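Local coordinates for putative capsular polysaccharide biosynthesis protein (Streptococcus pneumoniae serotype 4, PDB 6EWJ) that acts as an essential aminotransferase in teichoic acid biosynthesis, probably transferring an amino group to a sugar substrate with pyridoxal phosphate as cofactor, at the interface of chains A and B. Residues are numbered along the deposited sequence; one frame, centred on the assembly and turned at random. Chains: chain A/B, Putative capsular polysaccharide biosynthesis protein.

Contact 1: the interface of chains A and B. Residues chain A 90-91, 357-359; chain B 238, 255-257.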
loop_
_atom_site.group_PDB
_atom_site.type_symbol
_atom_site.label_atom_id
_atom_site.label_comp_id
_atom_site.label_asym_id
_atom_site.label_seq_id
_atom_site.Cartn_x
_atom_site.Cartn_y
_atom_site.Cartn_z
ATOM N N TYR A 90 -8.441 -12.504 -12.959
ATOM C CA TYR A 90 -7.196 -11.805 -12.871
ATOM C C TYR A 90 -6.338 -12.358 -11.720
ATOM O O TYR A 90 -6.883 -12.783 -10.692
ATOM C CB TYR A 90 -7.469 -10.315 -12.637
ATOM C CG TYR A 90 -6.204 -9.450 -12.661
ATOM C CD1 TYR A 90 -5.349 -9.433 -13.768
ATOM C CD2 TYR A 90 -5.926 -8.574 -11.613
ATOM C CE1 TYR A 90 -4.199 -8.624 -13.797
ATOM C CE2 TYR A 90 -4.771 -7.775 -11.635
ATOM C CZ TYR A 90 -3.917 -7.808 -12.720
ATOM O OH TYR A 90 -2.803 -6.956 -12.713
ATOM N N THR A 91 -5.007 -12.327 -11.863
ATOM C CA THR A 91 -4.148 -12.880 -10.825
ATOM C C THR A 91 -4.437 -12.354 -9.388
ATOM O O THR A 91 -4.329 -13.119 -8.424
ATOM C CB THR A 91 -2.639 -12.681 -11.119
ATOM O OG1 THR A 91 -1.884 -13.303 -10.084
ATOM C CG2 THR A 91 -2.245 -11.215 -11.249
ATOM N N LEU A 357 -0.370 -19.295 -16.050
ATOM C CA LEU A 357 0.624 -18.370 -15.500
ATOM C C LEU A 357 1.652 -19.169 -14.690
ATOM O O LEU A 357 1.295 -20.065 -13.918
ATOM C CB LEU A 357 -0.047 -17.317 -14.648
ATOM C CG LEU A 357 -1.202 -16.514 -15.282
ATOM C CD1 LEU A 357 -1.925 -15.710 -14.208
ATOM C CD2 LEU A 357 -0.767 -15.643 -16.469
ATOM N N THR A 358 2.917 -18.864 -14.909
ATOM C CA THR A 358 4.005 -19.509 -14.179
ATOM C C THR A 358 3.818 -19.638 -12.674
ATOM O O THR A 358 4.028 -20.708 -12.128
ATOM C CB THR A 358 5.333 -18.774 -14.514
ATOM O OG1 THR A 358 5.570 -18.891 -15.931
ATOM C CG2 THR A 358 6.548 -19.271 -13.692
ATOM N N ALA A 359 3.379 -18.576 -12.017
ATOM C CA ALA A 359 3.193 -18.605 -10.580
ATOM C C ALA A 359 2.271 -19.718 -10.105
ATOM O O ALA A 359 2.532 -20.344 -9.077
ATOM C CB ALA A 359 2.660 -17.252 -10.110
ATOM N N HIS B 238 2.432 -7.134 -8.932
ATOM C CA HIS B 238 1.719 -8.415 -9.058
ATOM C C HIS B 238 2.587 -9.587 -9.592
ATOM O O HIS B 238 2.072 -10.612 -9.954
ATOM C CB HIS B 238 0.491 -8.260 -9.981
ATOM C CG HIS B 238 -0.575 -7.360 -9.468
ATOM N ND1 HIS B 238 -1.213 -7.578 -8.268
ATOM C CD2 HIS B 238 -1.101 -6.216 -9.972
ATOM C CE1 HIS B 238 -2.100 -6.627 -8.070
ATOM N NE2 HIS B 238 -2.037 -5.767 -9.067
ATOM N N TYR B 255 1.240 -11.280 -21.068
ATOM C CA TYR B 255 2.129 -11.176 -19.895
ATOM C C TYR B 255 2.089 -12.497 -19.196
ATOM O O TYR B 255 1.201 -13.318 -19.444
ATOM C CB TYR B 255 1.722 -10.069 -18.922
ATOM C CG TYR B 255 0.358 -10.205 -18.323
ATOM C CD1 TYR B 255 0.149 -11.023 -17.191
ATOM C CD2 TYR B 255 -0.736 -9.490 -18.840
ATOM C CE1 TYR B 255 -1.099 -11.110 -16.599
ATOM C CE2 TYR B 255 -1.994 -9.580 -18.254
ATOM C CZ TYR B 255 -2.177 -10.392 -17.143
ATOM O OH TYR B 255 -3.401 -10.492 -16.517
ATOM N N ASP B 256 3.036 -12.672 -18.286
ATOM C CA ASP B 256 3.063 -13.793 -17.383
ATOM C C ASP B 256 3.059 -13.224 -15.940
ATOM O O ASP B 256 3.336 -12.057 -15.718
ATOM C CB ASP B 256 4.302 -14.622 -17.649
ATOM C CG ASP B 256 4.322 -15.933 -16.912
ATOM O OD1 ASP B 256 3.293 -16.405 -16.364
ATOM O OD2 ASP B 256 5.411 -16.576 -16.955
ATOM N N ILE B 257 2.727 -14.065 -14.978
ATOM C CA ILE B 257 2.833 -13.736 -13.556
ATOM C C ILE B 257 3.839 -14.730 -12.997
ATOM O O ILE B 257 3.616 -15.920 -13.088
ATOM C CB ILE B 257 1.470 -13.893 -12.861
ATOM C CG1 ILE B 257 0.466 -12.933 -13.494
ATOM C CG2 ILE B 257 1.584 -13.726 -11.352
ATOM C CD1 ILE B 257 0.782 -11.458 -13.347
HETATM O O HOH W 1 -3.759 -12.401 -14.602
HETATM O O HOH W 2 -0.157 -11.842 -8.600
#
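The hydroxyl and backbone N-H of A:Thr358 both meet the carboxylate of B:Asp256 across the two-fold dimer interface of the deposited assembly, probably the biological one, as is usual in this aminotransferase family. A:Thr358 N gives a hydrogen bond to B:Asp256 OD1 at 2.9 Å, and A:Thr358 OG1 gives to B:Asp256 OD2 at 2.5 Å. Each oxygen uses its syn lone pair. The hydroxyl of A:Thr358 lies beside its own backbone N (chi1 -61°), which lets one carboxylate take both donors. A:Ala359 N then gives to B:Ile257 O at 2.9 Å. Strand 256-257 of chain B thus supplies acceptors to the first N-H groups of helix 358-361. The helix start may also favour the negative charge. B:Ile257 N binds B:Asp256 OD1 from above the carboxylate plane and helps fix its rotation.

Apolar contacts centre on B:Ile257. A:Leu357 lies alongside it, pointing the same way, with A:Leu357 CD1 on B:Ile257 CG1. A:Thr91 meets it tip to tip, its CG2 3.7 Å from B:Ile257 CD1.

Aromatic groups form the other flank. The CE2 edge of A:Tyr90 points onto one face of the B:His238 imidazole, toward its rim, with planes at 79°. B:Tyr255 OH comes in at the edge of the A:Tyr90 ring, in its plane, 3.4 Å from A:Tyr90 CE1.

Waters bridge the two chains as well. Water 1 joins A:Thr91 N to B:Tyr255 OH. Water 2 lies 2.7 Å from A:Thr91 OG1 and 2.9 Å from B:His238 O.

Contact 2: the interface of chains A and B. Residues chain A 249-251, 253; chain B 338, 341.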
loop_
_atom_site.group_PDB
_atom_site.type_symbol
_atom_site.label_atom_id
_atom_site.label_comp_id
_atom_site.label_asym_id
_atom_site.label_seq_id
_atom_site.Cartn_x
_atom_site.Cartn_y
_atom_site.Cartn_z
ATOM N N GLN A 249 -7.640 14.045 25.246
ATOM C CA GLN A 249 -6.592 14.923 25.703
ATOM C C GLN A 249 -6.236 15.911 24.614
ATOM O O GLN A 249 -6.327 15.603 23.443
ATOM C CB GLN A 249 -5.398 14.110 26.164
ATOM C CG GLN A 249 -5.671 13.516 27.538
ATOM C CD GLN A 249 -4.598 12.568 28.006
ATOM O OE1 GLN A 249 -4.115 11.721 27.229
ATOM N NE2 GLN A 249 -4.212 12.695 29.254
ATOM N N LEU A 250 -5.824 17.110 25.025
ATOM C CA LEU A 250 -5.409 18.139 24.072
ATOM C C LEU A 250 -4.213 17.655 23.253
ATOM O O LEU A 250 -4.141 17.906 22.072
ATOM C CB LEU A 250 -5.009 19.429 24.795
ATOM C CG LEU A 250 -5.949 20.591 24.951
ATOM C CD1 LEU A 250 -5.193 21.758 25.594
ATOM C CD2 LEU A 250 -6.599 21.015 23.631
ATOM N N GLY A 251 -3.249 17.022 23.933
ATOM C CA GLY A 251 -2.082 16.382 23.280
ATOM C C GLY A 251 -2.320 14.902 23.169
ATOM O O GLY A 251 -2.177 14.200 24.159
ATOM N N TRP A 253 -0.928 12.217 21.709
ATOM C CA TRP A 253 0.208 11.479 21.110
ATOM C C TRP A 253 0.112 9.962 21.329
ATOM O O TRP A 253 0.530 9.214 20.500
ATOM C CB TRP A 253 1.564 12.045 21.648
ATOM C CG TRP A 253 1.765 11.803 23.085
ATOM C CD1 TRP A 253 1.377 12.611 24.107
ATOM C CD2 TRP A 253 2.392 10.663 23.686
ATOM N NE1 TRP A 253 1.686 12.042 25.299
ATOM C CE2 TRP A 253 2.338 10.857 25.082
ATOM C CE3 TRP A 253 2.978 9.482 23.181
ATOM C CZ2 TRP A 253 2.844 9.920 26.005
ATOM C CZ3 TRP A 253 3.493 8.551 24.091
ATOM C CH2 TRP A 253 3.417 8.792 25.506
ATOM N N GLN B 338 1.117 17.773 28.028
ATOM C CA GLN B 338 -0.220 18.384 28.181
ATOM C C GLN B 338 -0.179 19.900 28.503
ATOM O O GLN B 338 -1.024 20.677 28.032
ATOM C CB GLN B 338 -1.077 17.604 29.203
ATOM C CG GLN B 338 -1.283 16.129 28.859
ATOM C CD GLN B 338 -1.801 15.911 27.428
ATOM O OE1 GLN B 338 -2.721 16.609 26.991
ATOM N NE2 GLN B 338 -1.277 14.937 26.734
ATOM N N ALA B 341 0.625 21.655 25.311
ATOM C CA ALA B 341 -0.608 21.691 24.534
ATOM C C ALA B 341 -1.560 22.820 24.984
ATOM O O ALA B 341 -2.129 23.499 24.149
ATOM C CB ALA B 341 -1.310 20.321 24.589
HETATM O O HOH W 3 1.095 13.576 27.547
#
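A side chain to backbone contact of the probable homodimer joins A:Gly251 to B:Gln338, and it ties a loop of chain A to helix 330-342 of chain B. The primary amide of B:Gln338 pairs with both polar backbone atoms of A:Gly251. Its NE2 gives a nearly straight hydrogen bond to A:Gly251 O, 2.8 Å long and 174° at the hydrogen. That oxygen lies in the amide plane and is met on a lone pair. The amide oxygen OE1 accepts from A:Gly251 N at 3.1 Å, with the donor tilted 18° from the carbonyl plane. The two bonds meet the edge of the amide and should fix its rotation and which end is oxygen. B:Gln338 bends at chi2 (-52°), which turns the amide from the helix toward the loop.

Water 3 takes up further bonding at NE2. It lies 2.9 Å from B:Gln338 NE2 and 2.8 Å from A:Trp253 NE1. It sits at the edge of the indole, in the ring plane, so the tryptophan is linked across the interface indirectly.

One helical turn on, B:Ala341 CB packs 3.8 Å from A:Leu250 CB. A:Leu250 CD1 reaches the B:Ala341 carbonyl. The site anchors the 249-253 loop of one subunit on the partner and probably helps steady the dimer.

Contact 3: the interface of chains A and B. Residues chain A 95, 98-99, 359-360; chain B 258-261.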
loop_
_atom_site.group_PDB
_atom_site.type_symbol
_atom_site.label_atom_id
_atom_site.label_comp_id
_atom_site.label_asym_id
_atom_site.label_seq_id
_atom_site.Cartn_x
_atom_site.Cartn_y
_atom_site.Cartn_z
ATOM N N SER A 95 -3.795 -14.201 -5.811
ATOM C CA SER A 95 -2.534 -13.936 -5.139
ATOM C C SER A 95 -2.709 -13.601 -3.665
ATOM O O SER A 95 -1.904 -14.013 -2.837
ATOM C CB SER A 95 -1.803 -12.772 -5.800
ATOM O OG SER A 95 -2.551 -11.591 -5.731
ATOM N N THR A 98 -2.629 -16.569 -1.364
ATOM C CA THR A 98 -1.282 -17.048 -1.028
ATOM C C THR A 98 -0.640 -16.085 -0.030
ATOM O O THR A 98 0.138 -16.522 0.836
ATOM C CB THR A 98 -0.388 -17.258 -2.261
ATOM O OG1 THR A 98 -0.102 -16.005 -2.878
ATOM C CG2 THR A 98 -1.075 -18.175 -3.284
ATOM N N HIS A 99 -0.962 -14.797 -0.115
ATOM C CA HIS A 99 -0.416 -13.827 0.826
ATOM C C HIS A 99 -0.723 -14.125 2.271
ATOM O O HIS A 99 0.157 -13.970 3.139
ATOM C CB HIS A 99 -0.865 -12.413 0.533
ATOM C CG HIS A 99 -0.352 -11.876 -0.761
ATOM N ND1 HIS A 99 -0.689 -10.623 -1.222
ATOM C CD2 HIS A 99 0.476 -12.414 -1.694
ATOM C CE1 HIS A 99 -0.115 -10.413 -2.389
ATOM N NE2 HIS A 99 0.566 -11.509 -2.720
ATOM N N ALA A 359 3.379 -18.576 -12.017
ATOM C CA ALA A 359 3.193 -18.605 -10.580
ATOM C C ALA A 359 2.271 -19.718 -10.105
ATOM O O ALA A 359 2.532 -20.344 -9.077
ATOM C CB ALA A 359 2.660 -17.252 -10.110
ATOM N N TYR A 360 1.183 -19.956 -10.859
ATOM C CA TYR A 360 0.172 -20.929 -10.449
ATOM C C TYR A 360 0.495 -22.325 -10.962
ATOM O O TYR A 360 0.264 -23.333 -10.272
ATOM C CB TYR A 360 -1.228 -20.440 -10.864
ATOM C CG TYR A 360 -1.514 -19.099 -10.210
ATOM C CD1 TYR A 360 -1.638 -19.009 -8.860
ATOM C CD2 TYR A 360 -1.536 -17.912 -10.954
ATOM C CE1 TYR A 360 -1.867 -17.777 -8.228
ATOM C CE2 TYR A 360 -1.760 -16.662 -10.340
ATOM C CZ TYR A 360 -1.933 -16.597 -8.983
ATOM O OH TYR A 360 -2.127 -15.389 -8.330
ATOM N N VAL B 258 4.975 -14.247 -12.485
ATOM C CA VAL B 258 6.072 -15.215 -12.134
ATOM C C VAL B 258 6.010 -15.650 -10.692
ATOM O O VAL B 258 6.514 -16.691 -10.338
ATOM C CB VAL B 258 7.487 -14.721 -12.505
ATOM C CG1 VAL B 258 7.620 -14.629 -14.021
ATOM C CG2 VAL B 258 7.868 -13.413 -11.814
ATOM N N THR B 259 5.417 -14.802 -9.862
ATOM C CA THR B 259 5.244 -15.080 -8.456
ATOM C C THR B 259 3.995 -14.289 -8.060
ATOM O O THR B 259 3.779 -13.222 -8.637
ATOM C CB THR B 259 6.519 -14.631 -7.620
ATOM O OG1 THR B 259 6.395 -15.065 -6.245
ATOM C CG2 THR B 259 6.684 -13.240 -7.604
ATOM N N PRO B 260 3.205 -14.780 -7.096
ATOM C CA PRO B 260 1.986 -14.025 -6.739
ATOM C C PRO B 260 2.291 -12.853 -5.797
ATOM O O PRO B 260 2.096 -12.977 -4.595
ATOM C CB PRO B 260 1.105 -15.094 -6.057
ATOM C CG PRO B 260 1.913 -16.378 -6.071
ATOM C CD PRO B 260 3.328 -15.970 -6.250
ATOM N N ALA B 261 2.789 -11.770 -6.369
ATOM C CA ALA B 261 3.425 -10.698 -5.621
ATOM C C ALA B 261 2.406 -9.562 -5.272
ATOM O O ALA B 261 1.264 -9.865 -5.010
ATOM C CB ALA B 261 4.623 -10.154 -6.381
HETATM O O HOH W 4 -1.031 -9.840 -6.733
#
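A:His99 and B:Pro260 meet through a side chain to carbonyl hydrogen bond in the probable dimer of this DegT/DnrJ/EryC1-family aminotransferase. A:His99 NE2 gives to B:Pro260 O at 2.8 Å. The oxygen lies in the imidazole plane, but the nitrogen stands 37° out of the carbonyl plane and not on a lone pair. B:Ala261 O is also close, 2.9 Å from A:His99 NE2, at the ring edge and in plane. The N-H is probably shared between the two carbonyls.

B:Pro260 presents its ring to helix 92-99. Its CB is 3.7 Å from A:Ser95 CB and 3.5 Å from A:Thr98 OG1. The phenol OH of A:Tyr360 reaches the same CB more loosely. A:Ala359 CB covers the preceding stretch, 3.8 Å from B:Thr259 CA.

Water 4 links A:Ser95 OG to B:Ala261 O, which therefore has a second polar neighbour.

The next shell sets the helix side chains. A:Thr98 OG1 lies between its backbone N and carbonyl carbon (chi1 67°). This turns the hydroxyl back along the helix, where it gives a 2.7 Å hydrogen bond to A:Ser95 O, in the carbonyl plane and on a lone pair. The same A:Ser95 O stands 3.0 Å above one face of the A:His99 ring, offset toward the rim.

Contact 4: the interface of chains A and B. Residues chain A 256-260; chain B 356-359, 362.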
loop_
_atom_site.group_PDB
_atom_site.type_symbol
_atom_site.label_atom_id
_atom_site.label_comp_id
_atom_site.label_asym_id
_atom_site.label_seq_id
_atom_site.Cartn_x
_atom_site.Cartn_y
_atom_site.Cartn_z
ATOM N N ASP A 256 -1.106 2.653 20.832
ATOM C CA ASP A 256 -0.613 1.323 20.969
ATOM C C ASP A 256 -0.564 0.718 19.549
ATOM O O ASP A 256 -1.189 1.220 18.639
ATOM C CB ASP A 256 -1.563 0.551 21.896
ATOM C CG ASP A 256 -1.015 -0.812 22.320
ATOM O OD1 ASP A 256 0.183 -1.125 22.091
ATOM O OD2 ASP A 256 -1.792 -1.577 22.907
ATOM N N ILE A 257 0.174 -0.357 19.399
ATOM C CA ILE A 257 0.197 -1.139 18.170
ATOM C C ILE A 257 -0.325 -2.506 18.609
ATOM O O ILE A 257 0.294 -3.143 19.433
ATOM C CB ILE A 257 1.632 -1.227 17.612
ATOM C CG1 ILE A 257 2.145 0.188 17.290
ATOM C CG2 ILE A 257 1.733 -2.171 16.425
ATOM C CD1 ILE A 257 1.371 0.941 16.218
ATOM N N VAL A 258 -1.457 -2.953 18.064
ATOM C CA VAL A 258 -2.086 -4.190 18.583
ATOM C C VAL A 258 -1.697 -5.428 17.807
ATOM O O VAL A 258 -1.712 -6.524 18.348
ATOM C CB VAL A 258 -3.629 -4.114 18.709
ATOM C CG1 VAL A 258 -4.014 -3.074 19.760
ATOM C CG2 VAL A 258 -4.292 -3.877 17.357
ATOM N N THR A 259 -1.284 -5.233 16.567
ATOM C CA THR A 259 -0.761 -6.309 15.737
ATOM C C THR A 259 0.194 -5.630 14.763
ATOM O O THR A 259 -0.035 -4.474 14.421
ATOM C CB THR A 259 -1.954 -7.041 15.028
ATOM O OG1 THR A 259 -1.500 -8.203 14.356
ATOM C CG2 THR A 259 -2.581 -6.178 14.040
ATOM N N PRO A 260 1.234 -6.340 14.282
ATOM C CA PRO A 260 2.160 -5.669 13.343
ATOM C C PRO A 260 1.577 -5.668 11.930
ATOM O O PRO A 260 1.959 -6.498 11.099
ATOM C CB PRO A 260 3.439 -6.532 13.435
ATOM C CG PRO A 260 3.119 -7.648 14.400
ATOM C CD PRO A 260 1.626 -7.750 14.450
ATOM N N LEU B 356 6.928 -2.117 24.655
ATOM C CA LEU B 356 5.739 -1.559 25.339
ATOM C C LEU B 356 4.448 -1.830 24.583
ATOM O O LEU B 356 3.373 -1.744 25.169
ATOM C CB LEU B 356 5.854 -0.044 25.567
ATOM C CG LEU B 356 6.743 0.464 26.672
ATOM C CD1 LEU B 356 6.522 1.956 26.871
ATOM C CD2 LEU B 356 6.490 -0.261 27.978
ATOM N N LEU B 357 4.564 -2.096 23.284
ATOM C CA LEU B 357 3.394 -2.192 22.401
ATOM C C LEU B 357 2.818 -3.594 22.480
ATOM O O LEU B 357 3.563 -4.583 22.456
ATOM C CB LEU B 357 3.788 -1.874 20.940
ATOM C CG LEU B 357 4.507 -0.534 20.710
ATOM C CD1 LEU B 357 5.054 -0.483 19.296
ATOM C CD2 LEU B 357 3.647 0.689 21.019
ATOM N N THR B 358 1.493 -3.666 22.566
ATOM C CA THR B 358 0.767 -4.932 22.624
ATOM C C THR B 358 1.245 -5.974 21.594
ATOM O O THR B 358 1.478 -7.115 21.951
ATOM C CB THR B 358 -0.750 -4.669 22.512
ATOM O OG1 THR B 358 -1.149 -3.875 23.647
ATOM C CG2 THR B 358 -1.593 -5.974 22.426
ATOM N N ALA B 359 1.422 -5.578 20.348
ATOM C CA ALA B 359 1.805 -6.524 19.285
ATOM C C ALA B 359 3.099 -7.263 19.586
ATOM O O ALA B 359 3.213 -8.466 19.327
ATOM C CB ALA B 359 1.935 -5.786 17.959
ATOM N N ASN B 362 2.953 -9.326 22.828
ATOM C CA ASN B 362 2.308 -10.579 22.416
ATOM C C ASN B 362 3.243 -11.582 21.728
ATOM O O ASN B 362 2.958 -12.764 21.703
ATOM C CB ASN B 362 1.084 -10.296 21.531
ATOM C CG ASN B 362 -0.098 -9.759 22.334
ATOM O OD1 ASN B 362 -0.075 -9.779 23.558
ATOM N ND2 ASN B 362 -1.162 -9.351 21.643
#
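This strand-to-helix-start contact of the probable homodimer brings A:Ile257 against B:Leu357 and B:Ala359, and it joins strand 256-257 of chain A to the start of helix 358-361 in chain B. The branched side chains of A:Ile257 and B:Leu357 lie side by side and point the same way. B:Leu357 CD1 touches A:Ile257 CG1 at 3.6 Å, and its CD2 also lies near CG1. A:Ile257 CG2 reaches B:Ala359 CB at 3.9 Å.

B:Ala359 CB also fits against the chain after the strand. It is 3.5 Å from A:Thr259 CA and 4.0 Å from A:Pro260 CD. A:Val258 adds its carbonyl oxygen near B:Ala359 CA. A small methyl thus meets several consecutive residues of the partner.

Polar bonds hold the alignment. B:Ala359 N gives to A:Ile257 O at 2.8 Å, with the donor tilted 20° from the carbonyl plane. The carboxylate of A:Asp256 takes both donors of B:Thr358. A:Asp256 OD1 accepts from B:Thr358 N at 2.9 Å, and A:Asp256 OD2 from B:Thr358 OG1 at 2.5 Å. With CG anti to the backbone N (chi1 -170°), the A:Asp256 carboxylate is carried over to the helix start, where it crosses B:Thr358 at about a right angle. A:Ile257 N also binds OD1, from above the carboxylate plane.

The site fastens the helix start of one subunit to the strand of the other, and probably helps keep the two subunits in register.

Contacts 1 and 3 are neighbours, their C-alpha centres about 7 Å apart, and they share A:Ala359. Together they follow the continuous stretch 255-261 of chain B. By two-fold symmetry contact 4 repeats the strand and helix start of contact 1 with the chains exchanged; their centres are about 35 Å apart. Contact 2 is about 22 Å from contact 4 and 49 Å from contact 1. Contact 1 is centred about 15 Å from A:Lys205, the predicted cofactor-binding lysine, and contact 3 about 18 Å. By symmetry contact 4 should lie about as near to the lysine of chain B, so both predicted active sites have this interface close by.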